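Local coordinates for glutamine aminotransferase class-II domain protein (Ruegeria pomeroyi, PDB 3MDN) that probably acts as a class-II glutamine amidotransferase, hydrolysing glutamine to release ammonia within a domain of the N-terminal-nucleophile hydrolase type, at residues D[61-66]-D[99-104]; D[4-9]-D[110-115]; D[130-135]-D[152-157]; D[126-131]-D[145-150]. All blocks are in the same frame, centred on the assembly; numbering follows the deposited sequence.

Contact 1 of 4, residues D[61-66]-D[99-104]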
loop_
_atom_site.group_PDB
_atom_site.type_symbol
_atom_site.label_atom_id
_atom_site.label_comp_id
_atom_site.label_asym_id
_atom_site.label_seq_id
_atom_site.Cartn_x
_atom_site.Cartn_y
_atom_site.Cartn_z
ATOM N N ARG D 61 4.950 -10.461 1.480
ATOM C CA ARG D 61 3.727 -10.455 0.687
ATOM C C ARG D 61 2.957 -9.132 0.768
ATOM O O ARG D 61 2.835 -8.510 1.822
ATOM C CB ARG D 61 2.820 -11.617 1.061
ATOM C CG ARG D 61 2.732 -11.896 2.528
ATOM C CD ARG D 61 2.025 -13.223 2.771
ATOM N NE ARG D 61 1.385 -13.188 4.079
ATOM C CZ ARG D 61 0.424 -14.008 4.489
ATOM N NH1 ARG D 61 -0.039 -14.953 3.691
ATOM N NH2 ARG D 61 -0.079 -13.864 5.713
ATOM N N ASP D 62 2.438 -8.730 -0.379
ATOM C CA ASP D 62 1.776 -7.467 -0.519
ATOM C C ASP D 62 0.793 -7.649 -1.652
ATOM O O ASP D 62 0.836 -8.677 -2.328
ATOM C CB ASP D 62 2.805 -6.412 -0.894
ATOM C CG ASP D 62 2.542 -5.094 -0.226
ATOM O OD1 ASP D 62 1.353 -4.803 0.042
ATOM O OD2 ASP D 62 3.523 -4.362 0.038
ATOM N N VAL D 63 -0.077 -6.661 -1.877
ATOM C CA VAL D 63 -1.055 -6.761 -2.970
ATOM C C VAL D 63 -0.568 -6.095 -4.257
ATOM O O VAL D 63 -1.343 -5.865 -5.186
ATOM C CB VAL D 63 -2.446 -6.224 -2.566
ATOM C CG1 VAL D 63 -3.127 -7.173 -1.569
ATOM C CG2 VAL D 63 -2.347 -4.790 -2.020
ATOM N N TYR D 64 0.725 -5.795 -4.309
ATOM C CA TYR D 64 1.314 -5.121 -5.465
ATOM C C TYR D 64 2.095 -6.124 -6.306
ATOM O O TYR D 64 2.751 -7.023 -5.760
ATOM C CB TYR D 64 2.223 -3.963 -5.025
ATOM C CG TYR D 64 1.522 -2.938 -4.164
ATOM C CD1 TYR D 64 1.443 -3.093 -2.778
ATOM C CD2 TYR D 64 0.928 -1.814 -4.730
ATOM C CE1 TYR D 64 0.789 -2.150 -1.979
ATOM C CE2 TYR D 64 0.272 -0.872 -3.937
ATOM C CZ TYR D 64 0.208 -1.049 -2.568
ATOM O OH TYR D 64 -0.438 -0.112 -1.792
ATOM N N PRO D 65 2.025 -5.980 -7.645
ATOM C CA PRO D 65 2.728 -6.918 -8.543
ATOM C C PRO D 65 4.250 -6.712 -8.538
ATOM O O PRO D 65 4.724 -5.581 -8.359
ATOM C CB PRO D 65 2.129 -6.617 -9.924
ATOM C CG PRO D 65 1.550 -5.237 -9.816
ATOM C CD PRO D 65 1.196 -4.999 -8.376
ATOM N N ALA D 66 4.998 -7.801 -8.723
ATOM C CA ALA D 66 6.465 -7.751 -8.772
ATOM C C ALA D 66 6.968 -6.428 -9.342
ATOM O O ALA D 66 7.979 -5.887 -8.881
ATOM C CB ALA D 66 7.019 -8.931 -9.583
ATOM N N ASN D 99 -4.490 -12.177 6.074
ATOM C CA ASN D 99 -4.135 -11.995 4.666
ATOM C C ASN D 99 -4.436 -13.240 3.781
ATOM O O ASN D 99 -4.445 -14.381 4.264
ATOM C CB ASN D 99 -2.672 -11.531 4.546
ATOM C CG ASN D 99 -2.328 -11.002 3.161
ATOM O OD1 ASN D 99 -2.093 -11.777 2.230
ATOM N ND2 ASN D 99 -2.277 -9.673 3.022
ATOM N N ASN D 100 -4.702 -12.973 2.495
ATOM C CA ASN D 100 -5.161 -13.962 1.510
ATOM C C ASN D 100 -4.125 -14.234 0.373
ATOM O O ASN D 100 -4.460 -14.821 -0.681
ATOM C CB ASN D 100 -6.519 -13.516 0.915
ATOM C CG ASN D 100 -7.709 -13.628 1.919
ATOM O OD1 ASN D 100 -8.861 -13.394 1.539
ATOM N ND2 ASN D 100 -7.431 -13.984 3.176
ATOM N N CYS D 101 -2.872 -13.818 0.591
ATOM C CA CYS D 101 -1.786 -14.055 -0.380
ATOM C C CYS D 101 -0.895 -15.228 0.033
ATOM O O CYS D 101 -0.641 -15.426 1.216
ATOM C CB CYS D 101 -0.920 -12.791 -0.559
ATOM S SG CYS D 101 -1.753 -11.405 -1.391
ATOM N N HIS D 102 -0.411 -16.003 -0.933
ATOM C CA HIS D 102 0.530 -17.078 -0.599
ATOM C C HIS D 102 1.920 -16.471 -0.716
ATOM O O HIS D 102 2.065 -15.350 -1.194
ATOM C CB HIS D 102 0.403 -18.236 -1.548
ATOM C CG HIS D 102 -0.985 -18.782 -1.703
ATOM N ND1 HIS D 102 -2.098 -17.982 -1.914
ATOM C CD2 HIS D 102 -1.428 -20.057 -1.740
ATOM C CE1 HIS D 102 -3.167 -18.743 -2.056
ATOM N NE2 HIS D 102 -2.783 -20.006 -1.976
ATOM N N PRO D 103 2.943 -17.147 -0.203
ATOM C CA PRO D 103 2.896 -18.322 0.639
ATOM C C PRO D 103 2.338 -17.996 2.020
ATOM O O PRO D 103 2.155 -16.817 2.354
ATOM C CB PRO D 103 4.370 -18.727 0.757
ATOM C CG PRO D 103 5.065 -17.992 -0.342
ATOM C CD PRO D 103 4.326 -16.715 -0.444
ATOM N N PHE D 104 2.007 -19.057 2.748
ATOM C CA PHE D 104 1.675 -19.053 4.161
ATOM C C PHE D 104 2.855 -19.685 4.921
ATOM O O PHE D 104 3.647 -20.424 4.357
ATOM C CB PHE D 104 0.380 -19.838 4.395
ATOM C CG PHE D 104 -0.815 -19.271 3.635
ATOM C CD1 PHE D 104 -1.507 -18.162 4.132
ATOM C CD2 PHE D 104 -1.210 -19.813 2.404
ATOM C CE1 PHE D 104 -2.595 -17.623 3.439
ATOM C CE2 PHE D 104 -2.292 -19.291 1.713
ATOM C CZ PHE D 104 -2.987 -18.187 2.236
#
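Asn99 lays its CB over one face of the Arg61 guanidinium, 3.7 Å from NH2 and displaced toward the rim, while its own carboxamide closes an Asx turn. The contact joins the loop after strand 58-61, outermost in one sheet, to the loop leading into strand 104-106 of the other. In the turn Asn99 OD1 accepts the backbone N of Cys101 at 2.7 Å. The arginine and asparagine side chains run past one another in opposing directions, with guanidinium and amide planes 41° apart.

At Cys101 the carbonyl O receives Arg61 NH1 near the guanidinium plane. The bond is short, 2.6 Å, but weak because it is strongly bent (126°). Its SG stands 3.9 Å from Asp62 O, with Val63 CG1 more distant at 4.5 Å.

His102 turns away, its NE2 hydrogen-bonded to Ser145 OG at the start of helix 144-154. The peptide that follows is cis, and Pro103 O comes 3.2 Å from Arg61 NH1, beside Cys101 O. Arg61 reaches this far with its chain extended from CG to NE (chi2 -169°). Its carbonyl O is held by Asn71 ND2 of the third subunit, which places the contact close to a subunit interface.

Phe104 starts strand 104-106. Its CE2 lies over the centre of the His102 ring, 3.6 Å above the plane, and CE1 sits in plane at the guanidinium edge, with CD1 3.6 Å from Arg61 NH1.

Contact 2 of 4, residues D[4-9]-D[110-115]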
loop_
_atom_site.group_PDB
_atom_site.type_symbol
_atom_site.label_atom_id
_atom_site.label_comp_id
_atom_site.label_asym_id
_atom_site.label_seq_id
_atom_site.Cartn_x
_atom_site.Cartn_y
_atom_site.Cartn_z
ATOM N N CYS D 4 -2.010 -18.036 -12.489
ATOM C CA CYS D 4 -1.611 -18.014 -11.056
ATOM C C CYS D 4 -0.180 -18.551 -10.856
ATOM O O CYS D 4 0.131 -19.178 -9.838
ATOM C CB CYS D 4 -2.632 -18.775 -10.197
ATOM S SG CYS D 4 -2.545 -18.380 -8.396
ATOM N N ARG D 5 0.689 -18.275 -11.827
ATOM C CA ARG D 5 2.085 -18.714 -11.781
ATOM C C ARG D 5 2.715 -18.766 -10.373
ATOM O O ARG D 5 2.731 -17.768 -9.647
ATOM C CB ARG D 5 2.937 -17.823 -12.688
ATOM N N TRP D 6 3.229 -19.933 -9.994
ATOM C CA TRP D 6 4.178 -20.017 -8.885
ATOM C C TRP D 6 5.522 -20.660 -9.279
ATOM O O TRP D 6 5.612 -21.355 -10.300
ATOM C CB TRP D 6 3.559 -20.655 -7.642
ATOM C CG TRP D 6 3.080 -22.124 -7.698
ATOM C CD1 TRP D 6 1.778 -22.565 -7.662
ATOM C CD2 TRP D 6 3.899 -23.318 -7.696
ATOM N NE1 TRP D 6 1.738 -23.949 -7.652
ATOM C CE2 TRP D 6 3.021 -24.432 -7.682
ATOM C CE3 TRP D 6 5.275 -23.550 -7.697
ATOM C CZ2 TRP D 6 3.488 -25.756 -7.685
ATOM C CZ3 TRP D 6 5.731 -24.862 -7.695
ATOM C CH2 TRP D 6 4.846 -25.945 -7.701
ATOM N N ALA D 7 6.562 -20.399 -8.482
ATOM C CA ALA D 7 7.864 -21.023 -8.677
ATOM C C ALA D 7 8.572 -21.309 -7.357
ATOM O O ALA D 7 8.482 -20.520 -6.406
ATOM C CB ALA D 7 8.741 -20.170 -9.574
ATOM N N ALA D 8 9.274 -22.438 -7.306
ATOM C CA ALA D 8 10.020 -22.851 -6.122
ATOM C C ALA D 8 11.433 -23.280 -6.495
ATOM O O ALA D 8 11.681 -23.752 -7.609
ATOM C CB ALA D 8 9.289 -23.979 -5.365
ATOM N N TYR D 9 12.359 -23.147 -5.553
ATOM C CA TYR D 9 13.748 -23.441 -5.835
ATOM C C TYR D 9 14.423 -24.154 -4.671
ATOM O O TYR D 9 14.180 -23.834 -3.517
ATOM C CB TYR D 9 14.487 -22.165 -6.229
ATOM C CG TYR D 9 15.953 -22.395 -6.527
ATOM C CD1 TYR D 9 16.364 -22.876 -7.763
ATOM C CD2 TYR D 9 16.939 -22.133 -5.556
ATOM C CE1 TYR D 9 17.733 -23.106 -8.053
ATOM C CE2 TYR D 9 18.312 -22.376 -5.832
ATOM C CZ TYR D 9 18.681 -22.872 -7.095
ATOM O OH TYR D 9 19.999 -23.082 -7.392
ATOM N N CYS D 110 6.519 -23.565 5.166
ATOM C CA CYS D 110 5.799 -22.608 4.337
ATOM C C CYS D 110 5.117 -23.368 3.247
ATOM O O CYS D 110 5.445 -24.527 3.018
ATOM C CB CYS D 110 6.717 -21.530 3.755
ATOM S SG CYS D 110 8.102 -22.142 2.784
ATOM N N PHE D 111 4.186 -22.727 2.556
ATOM C CA PHE D 111 3.224 -23.468 1.757
ATOM C C PHE D 111 2.523 -22.525 0.793
ATOM O O PHE D 111 2.197 -21.406 1.148
ATOM C CB PHE D 111 2.212 -24.088 2.735
ATOM C CG PHE D 111 1.137 -24.923 2.090
ATOM C CD1 PHE D 111 -0.011 -24.331 1.589
ATOM C CD2 PHE D 111 1.265 -26.303 2.027
ATOM C CE1 PHE D 111 -1.003 -25.094 1.012
ATOM C CE2 PHE D 111 0.279 -27.087 1.454
ATOM C CZ PHE D 111 -0.857 -26.480 0.938
HETATM N N MSE D 112 2.325 -22.968 -0.431
HETATM C CA MSE D 112 1.502 -22.244 -1.400
HETATM C C MSE D 112 0.736 -23.224 -2.303
HETATM O O MSE D 112 1.152 -24.372 -2.484
HETATM C CB MSE D 112 2.332 -21.261 -2.222
HETATM C CG MSE D 112 3.461 -21.856 -2.989
HETATM SE SE MSE D 112 4.411 -20.431 -3.927
HETATM C CE MSE D 112 5.772 -21.631 -4.712
ATOM N N HIS D 113 -0.391 -22.762 -2.828
ATOM C CA HIS D 113 -1.369 -23.622 -3.431
ATOM C C HIS D 113 -2.011 -22.858 -4.589
ATOM O O HIS D 113 -2.334 -21.693 -4.475
ATOM C CB HIS D 113 -2.411 -24.035 -2.367
ATOM C CG HIS D 113 -3.757 -24.418 -2.918
ATOM N ND1 HIS D 113 -3.989 -25.607 -3.577
ATOM C CD2 HIS D 113 -4.952 -23.779 -2.870
ATOM C CE1 HIS D 113 -5.261 -25.676 -3.935
ATOM N NE2 HIS D 113 -5.868 -24.579 -3.515
ATOM N N ASN D 114 -2.144 -23.550 -5.702
ATOM C CA ASN D 114 -2.857 -23.123 -6.881
ATOM C C ASN D 114 -4.060 -24.088 -7.002
ATOM O O ASN D 114 -3.891 -25.327 -6.924
ATOM C CB ASN D 114 -1.886 -23.277 -8.079
ATOM C CG ASN D 114 -2.308 -22.505 -9.295
ATOM O OD1 ASN D 114 -1.576 -22.473 -10.294
ATOM N ND2 ASN D 114 -3.478 -21.885 -9.249
ATOM N N GLY D 115 -5.258 -23.523 -7.147
ATOM C CA GLY D 115 -6.482 -24.288 -7.419
ATOM C C GLY D 115 -7.629 -23.821 -6.512
ATOM O O GLY D 115 -7.687 -22.660 -6.119
#
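Trp6 NE1 hydrogen-bonds to Ser188 OG on strand 185-192, the partner of strand 109-114 in the opposite sheet, and in the plane of the indole Asn114 CB meets the same edge, 3.7 Å from NE1. This is packing between the two facing sheets of an N-terminal-nucleophile fold: strands 6-9 and 110-114 run roughly antiparallel (146°), with axes 9.0 Å apart, so side chains rather than backbone bonds join them.

Met112, present as selenomethionine, fills the middle. Its CG lies between the backbone N and the carbonyl carbon (chi1 58°), and the extended chain beyond carries CE to 3.6 Å from Trp6 CE3. SE stands 5.0 Å from the centroid of the five-membered ring, oblique to it, a Met-aromatic contact. The same CE touches Ala7 O at 3.4 Å, an oxygen that also has a weak hydrogen bond from Ser86 OG.

Asn114 and Gly115 probably correspond to the Asn-Gly pair that helps form the oxyanion hole in class-II amidotransferases, and Cys4, the first ordered residue, likewise to the family's N-terminal cysteine nucleophile. Consistent with that pairing, Asn114 ND2 lies 3.4 Å from Cys4 CB and 3.7 Å from Cys4 SG.

Contact 3 of 4, residues D[130-135]-D[152-157]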
loop_
_atom_site.group_PDB
_atom_site.type_symbol
_atom_site.label_atom_id
_atom_site.label_comp_id
_atom_site.label_asym_id
_atom_site.label_seq_id
_atom_site.Cartn_x
_atom_site.Cartn_y
_atom_site.Cartn_z
ATOM N N ALA D 130 -12.496 -27.586 11.716
ATOM C CA ALA D 130 -11.612 -28.746 11.580
ATOM C C ALA D 130 -10.152 -28.460 11.886
ATOM O O ALA D 130 -9.386 -29.387 12.027
ATOM C CB ALA D 130 -11.717 -29.339 10.193
ATOM N N ILE D 131 -9.747 -27.199 11.950
ATOM C CA ILE D 131 -8.369 -26.899 12.292
ATOM C C ILE D 131 -8.109 -27.169 13.794
ATOM O O ILE D 131 -8.879 -26.701 14.629
ATOM C CB ILE D 131 -8.012 -25.422 11.929
ATOM C CG1 ILE D 131 -8.117 -25.194 10.413
ATOM C CG2 ILE D 131 -6.612 -25.073 12.423
ATOM C CD1 ILE D 131 -8.265 -23.682 10.021
ATOM N N ALA D 132 -7.039 -27.895 14.144
ATOM C CA ALA D 132 -6.720 -28.135 15.570
ATOM C C ALA D 132 -6.483 -26.808 16.272
ATOM O O ALA D 132 -5.957 -25.874 15.655
ATOM C CB ALA D 132 -5.495 -29.028 15.749
ATOM N N ASP D 133 -6.851 -26.750 17.553
ATOM C CA ASP D 133 -6.613 -25.597 18.410
ATOM C C ASP D 133 -5.160 -25.126 18.328
ATOM O O ASP D 133 -4.888 -23.933 18.316
ATOM C CB ASP D 133 -6.927 -25.935 19.886
ATOM C CG ASP D 133 -8.379 -26.367 20.123
ATOM O OD1 ASP D 133 -8.648 -26.893 21.223
ATOM O OD2 ASP D 133 -9.250 -26.189 19.239
ATOM N N GLU D 134 -4.228 -26.071 18.314
ATOM C CA GLU D 134 -2.796 -25.761 18.309
ATOM C C GLU D 134 -2.405 -24.832 17.141
ATOM O O GLU D 134 -1.499 -24.010 17.252
ATOM C CB GLU D 134 -2.007 -27.077 18.167
ATOM C CG GLU D 134 -0.516 -26.995 18.519
ATOM C CD GLU D 134 0.234 -28.295 18.205
ATOM O OE1 GLU D 134 -0.393 -29.384 18.149
ATOM O OE2 GLU D 134 1.468 -28.218 18.021
ATOM N N PHE D 135 -3.055 -25.003 15.999
ATOM C CA PHE D 135 -2.657 -24.250 14.822
ATOM C C PHE D 135 -3.646 -23.149 14.480
ATOM O O PHE D 135 -3.406 -22.372 13.548
ATOM C CB PHE D 135 -2.378 -25.180 13.609
ATOM C CG PHE D 135 -1.258 -26.161 13.854
ATOM C CD1 PHE D 135 0.055 -25.761 13.754
ATOM C CD2 PHE D 135 -1.534 -27.471 14.245
ATOM C CE1 PHE D 135 1.094 -26.677 13.995
ATOM C CE2 PHE D 135 -0.528 -28.377 14.505
ATOM C CZ PHE D 135 0.792 -27.976 14.375
ATOM N N ALA D 152 -3.260 -29.508 7.206
ATOM C CA ALA D 152 -2.146 -30.438 7.035
ATOM C C ALA D 152 -1.221 -30.431 8.267
ATOM O O ALA D 152 -0.765 -31.498 8.704
ATOM C CB ALA D 152 -1.371 -30.145 5.744
ATOM N N LEU D 153 -0.940 -29.248 8.810
ATOM C CA LEU D 153 -0.264 -29.169 10.124
ATOM C C LEU D 153 -1.035 -29.952 11.188
ATOM O O LEU D 153 -0.449 -30.794 11.880
ATOM C CB LEU D 153 0.003 -27.710 10.565
ATOM C CG LEU D 153 1.176 -27.093 9.778
ATOM C CD1 LEU D 153 1.172 -25.565 9.747
ATOM C CD2 LEU D 153 2.541 -27.631 10.252
ATOM N N SER D 154 -2.346 -29.703 11.300
ATOM C CA SER D 154 -3.205 -30.421 12.278
ATOM C C SER D 154 -3.100 -31.943 12.096
ATOM O O SER D 154 -3.184 -32.685 13.068
ATOM C CB SER D 154 -4.673 -29.986 12.154
ATOM O OG SER D 154 -4.778 -28.568 12.229
ATOM N N GLU D 155 -2.884 -32.381 10.855
ATOM C CA GLU D 155 -2.766 -33.805 10.524
ATOM C C GLU D 155 -1.327 -34.379 10.599
ATOM O O GLU D 155 -1.097 -35.480 10.152
ATOM C CB GLU D 155 -3.334 -34.079 9.122
ATOM C CG GLU D 155 -4.863 -33.940 8.959
ATOM C CD GLU D 155 -5.649 -35.051 9.678
ATOM O OE1 GLU D 155 -5.083 -36.111 9.974
ATOM O OE2 GLU D 155 -6.838 -34.861 9.971
ATOM N N GLY D 156 -0.363 -33.637 11.144
ATOM C CA GLY D 156 1.002 -34.161 11.304
ATOM C C GLY D 156 2.003 -33.808 10.206
ATOM O O GLY D 156 2.990 -34.526 10.029
ATOM N N LEU D 157 1.779 -32.693 9.493
ATOM C CA LEU D 157 2.711 -32.258 8.433
ATOM C C LEU D 157 4.169 -32.254 8.901
ATOM O O LEU D 157 5.074 -32.644 8.144
ATOM C CB LEU D 157 2.332 -30.889 7.852
ATOM C CG LEU D 157 3.257 -30.309 6.767
ATOM C CD1 LEU D 157 3.094 -31.065 5.482
ATOM C CD2 LEU D 157 2.953 -28.857 6.486
#
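Ser154 places OG beside its own backbone N and anti to the carbonyl carbon (chi1 -53°), which brings the hydroxyl to the backbone N of Ala132. In Phe135 a chi1 of -61° puts CG beside the backbone N, and the ring, turned by chi2, presents a face to Leu153. The bond from Ala132 N to Ser154 OG is 3.0 Å long and nearly straight at 160°. The hydroxyl also bonds to Leu150 O, one turn back in its own helix, so OG links a helical carbonyl to the incoming loop. Ala132 CB rests 3.6 Å from the same OG, and Ile131 CG2 approaches it more distantly.

Leu153 CB sits 3.6 Å above the centre of the Phe135 ring, in a CH-pi contact. The leucine and phenylalanine side chains cross at about a right angle, and the far side of the ring is met near its rim by Glu134 CG. Ring atom CE2 also touches Leu153 O, 3.6 Å away.

That carbonyl belongs to the last turn of helix 144-154, which ends in a Schellman motif: Gly156, with positive phi, is the C-prime residue, its N bonding to Leu153 O and Leu157 N to Ala152 O. The opposing segment leads into a short, weakly bonded helix, about 133-136, where Phe135 N bonds to Ala132 O. Beyond the helix end, Glu155 makes salt bridges to Arg167 and Arg171 of helix 161-179. On the outer side, Ile131 O accepts a hydrogen bond from Lys125 NZ of the fourth subunit.

Contact 4 of 4, residues D[126-131]-D[145-150]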
loop_
_atom_site.group_PDB
_atom_site.type_symbol
_atom_site.label_atom_id
_atom_site.label_comp_id
_atom_site.label_asym_id
_atom_site.label_seq_id
_atom_site.Cartn_x
_atom_site.Cartn_y
_atom_site.Cartn_z
ATOM N N GLN D 126 -17.240 -24.860 8.883
ATOM C CA GLN D 126 -16.866 -26.244 9.145
ATOM C C GLN D 126 -15.408 -26.524 8.787
ATOM O O GLN D 126 -14.723 -27.279 9.493
ATOM C CB GLN D 126 -17.771 -27.211 8.375
ATOM C CG GLN D 126 -19.253 -27.147 8.765
ATOM C CD GLN D 126 -20.065 -26.330 7.770
ATOM O OE1 GLN D 126 -21.033 -26.831 7.191
ATOM N NE2 GLN D 126 -19.669 -25.075 7.549
ATOM N N ALA D 127 -14.916 -25.914 7.703
ATOM C CA ALA D 127 -13.509 -26.070 7.389
ATOM C C ALA D 127 -12.649 -25.464 8.491
ATOM O O ALA D 127 -11.638 -26.053 8.881
ATOM C CB ALA D 127 -13.170 -25.474 6.036
ATOM N N ASP D 128 -13.048 -24.292 8.980
ATOM C CA ASP D 128 -12.328 -23.635 10.072
ATOM C C ASP D 128 -12.343 -24.498 11.344
ATOM O O ASP D 128 -11.326 -24.617 12.020
ATOM C CB ASP D 128 -12.937 -22.253 10.385
ATOM C CG ASP D 128 -12.474 -21.167 9.420
ATOM O OD1 ASP D 128 -11.570 -21.438 8.616
ATOM O OD2 ASP D 128 -13.029 -20.039 9.453
HETATM N N MSE D 129 -13.519 -25.061 11.654
HETATM C CA MSE D 129 -13.760 -25.859 12.857
HETATM C C MSE D 129 -12.860 -27.091 12.897
HETATM O O MSE D 129 -12.497 -27.570 13.969
HETATM C CB MSE D 129 -15.227 -26.286 12.884
HETATM C CG MSE D 129 -15.772 -26.873 14.217
HETATM SE SE MSE D 129 -17.369 -28.003 13.846
HETATM C CE MSE D 129 -16.540 -29.310 12.609
ATOM N N ALA D 130 -12.496 -27.586 11.716
ATOM C CA ALA D 130 -11.612 -28.746 11.580
ATOM C C ALA D 130 -10.152 -28.460 11.886
ATOM O O ALA D 130 -9.386 -29.387 12.027
ATOM C CB ALA D 130 -11.717 -29.339 10.193
ATOM N N ILE D 131 -9.747 -27.199 11.950
ATOM C CA ILE D 131 -8.369 -26.899 12.292
ATOM C C ILE D 131 -8.109 -27.169 13.794
ATOM O O ILE D 131 -8.879 -26.701 14.629
ATOM C CB ILE D 131 -8.012 -25.422 11.929
ATOM C CG1 ILE D 131 -8.117 -25.194 10.413
ATOM C CG2 ILE D 131 -6.612 -25.073 12.423
ATOM C CD1 ILE D 131 -8.265 -23.682 10.021
ATOM N N SER D 145 -6.859 -22.092 0.652
ATOM C CA SER D 145 -5.440 -22.435 0.666
ATOM C C SER D 145 -4.882 -22.465 2.076
ATOM O O SER D 145 -4.121 -23.359 2.421
ATOM C CB SER D 145 -4.648 -21.423 -0.160
ATOM O OG SER D 145 -5.123 -21.417 -1.493
ATOM N N GLU D 146 -5.250 -21.469 2.878
ATOM C CA GLU D 146 -4.715 -21.330 4.234
ATOM C C GLU D 146 -5.260 -22.434 5.126
ATOM O O GLU D 146 -4.527 -23.025 5.900
ATOM C CB GLU D 146 -4.993 -19.946 4.801
ATOM C CG GLU D 146 -4.292 -19.697 6.137
ATOM C CD GLU D 146 -4.568 -18.355 6.749
ATOM O OE1 GLU D 146 -5.709 -17.826 6.607
ATOM O OE2 GLU D 146 -3.641 -17.846 7.437
ATOM N N VAL D 147 -6.543 -22.742 4.977
ATOM C CA VAL D 147 -7.098 -23.941 5.599
ATOM C C VAL D 147 -6.335 -25.228 5.253
ATOM O O VAL D 147 -5.938 -25.974 6.150
ATOM C CB VAL D 147 -8.589 -24.143 5.245
ATOM C CG1 VAL D 147 -9.177 -25.309 6.085
ATOM C CG2 VAL D 147 -9.348 -22.898 5.567
ATOM N N LEU D 148 -6.113 -25.483 3.969
ATOM C CA LEU D 148 -5.438 -26.695 3.567
ATOM C C LEU D 148 -4.095 -26.816 4.329
ATOM O O LEU D 148 -3.712 -27.891 4.807
ATOM C CB LEU D 148 -5.197 -26.672 2.055
ATOM C CG LEU D 148 -5.387 -27.890 1.131
ATOM C CD1 LEU D 148 -4.397 -27.797 -0.009
ATOM C CD2 LEU D 148 -5.279 -29.256 1.828
ATOM N N PHE D 149 -3.368 -25.714 4.412
ATOM C CA PHE D 149 -2.056 -25.713 5.073
ATOM C C PHE D 149 -2.195 -26.013 6.560
ATOM O O PHE D 149 -1.499 -26.850 7.102
ATOM C CB PHE D 149 -1.378 -24.357 4.889
ATOM C CG PHE D 149 -0.065 -24.194 5.634
ATOM C CD1 PHE D 149 0.903 -25.188 5.636
ATOM C CD2 PHE D 149 0.225 -22.982 6.260
ATOM C CE1 PHE D 149 2.139 -24.984 6.282
ATOM C CE2 PHE D 149 1.444 -22.783 6.929
ATOM C CZ PHE D 149 2.393 -23.781 6.929
ATOM N N LEU D 150 -3.101 -25.324 7.218
ATOM C CA LEU D 150 -3.242 -25.501 8.681
ATOM C C LEU D 150 -3.850 -26.853 9.044
ATOM O O LEU D 150 -3.490 -27.442 10.072
ATOM C CB LEU D 150 -4.047 -24.360 9.281
ATOM C CG LEU D 150 -3.372 -23.015 9.015
ATOM C CD1 LEU D 150 -4.216 -21.926 9.599
ATOM C CD2 LEU D 150 -1.937 -22.959 9.587
#
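Val147 pushes its two methyls against one turn of helix 124-129, and here the packing is closest: CG1 lies 3.8 Å from Ala127 O and 4.0 Å from Ala127 CB. CG1 stands anti to the backbone N (chi1 -172°), the orientation that brings it over the small alanine. The other methyl, CG2, meets Asp128 OD1 at 4.0 Å, with the two side chains crossing at about a right angle. Asp128 starts out from the backbone away from helix 144-154, yet its carboxylate comes back nearer to it.

Helix 144-154 thus packs against helix 124-129 and the residues just after it, through Ala127 and Ile131, four residues apart, on one side and Val147 and Leu150, three apart, on the other. Phe120, a loop residue, touches both Ala127 and Val147, and Leu172 of a third helix, 161-179, adds a contact to Ala127.

Just past helix 124-129 the fit is slightly more open. Ile131 CG2 approaches Leu150 CB at 4.1 Å, the side chains meeting at a slant, and Ile131 CD1 comes only to 4.4 Å from Val147 CG1.

At the subunit interface the buried carboxylate of Asp128 has two further partners: OD2 hydrogen-bonds to Tyr136 OH of the fourth subunit, and OD1 makes a salt bridge to Arg139 NE of its own chain. On the exposed side Met129, modelled as selenomethionine, packs on Met129 of the fourth subunit, and its carbonyl O accepts Lys125 NZ of that subunit.

In the fold
Contact 2 joins the two sheets near the centre of the chain, beside Cys4, the probable nucleophile. Contact 1 lies 11 Å away between centres, and they meet through Phe104 N, 2.8 Å from Phe111 O, a probable hydrogen bond pairing strands 104-106 and 109-114. Helix 144-154 ties both to the periphery. Phe104 CB is 3.7 Å from Phe149 CD2, and Phe111 CB touches Phe149 CD1, so this helix of contact 4 packs on strand 109-114. Contacts 3 and 4 are neighbours, their centres 8 Å apart, sharing Ala130, Ile131 and that helix, and both border the fourth subunit. Contact 3 lies far from contact 2, about 20 Å between centres.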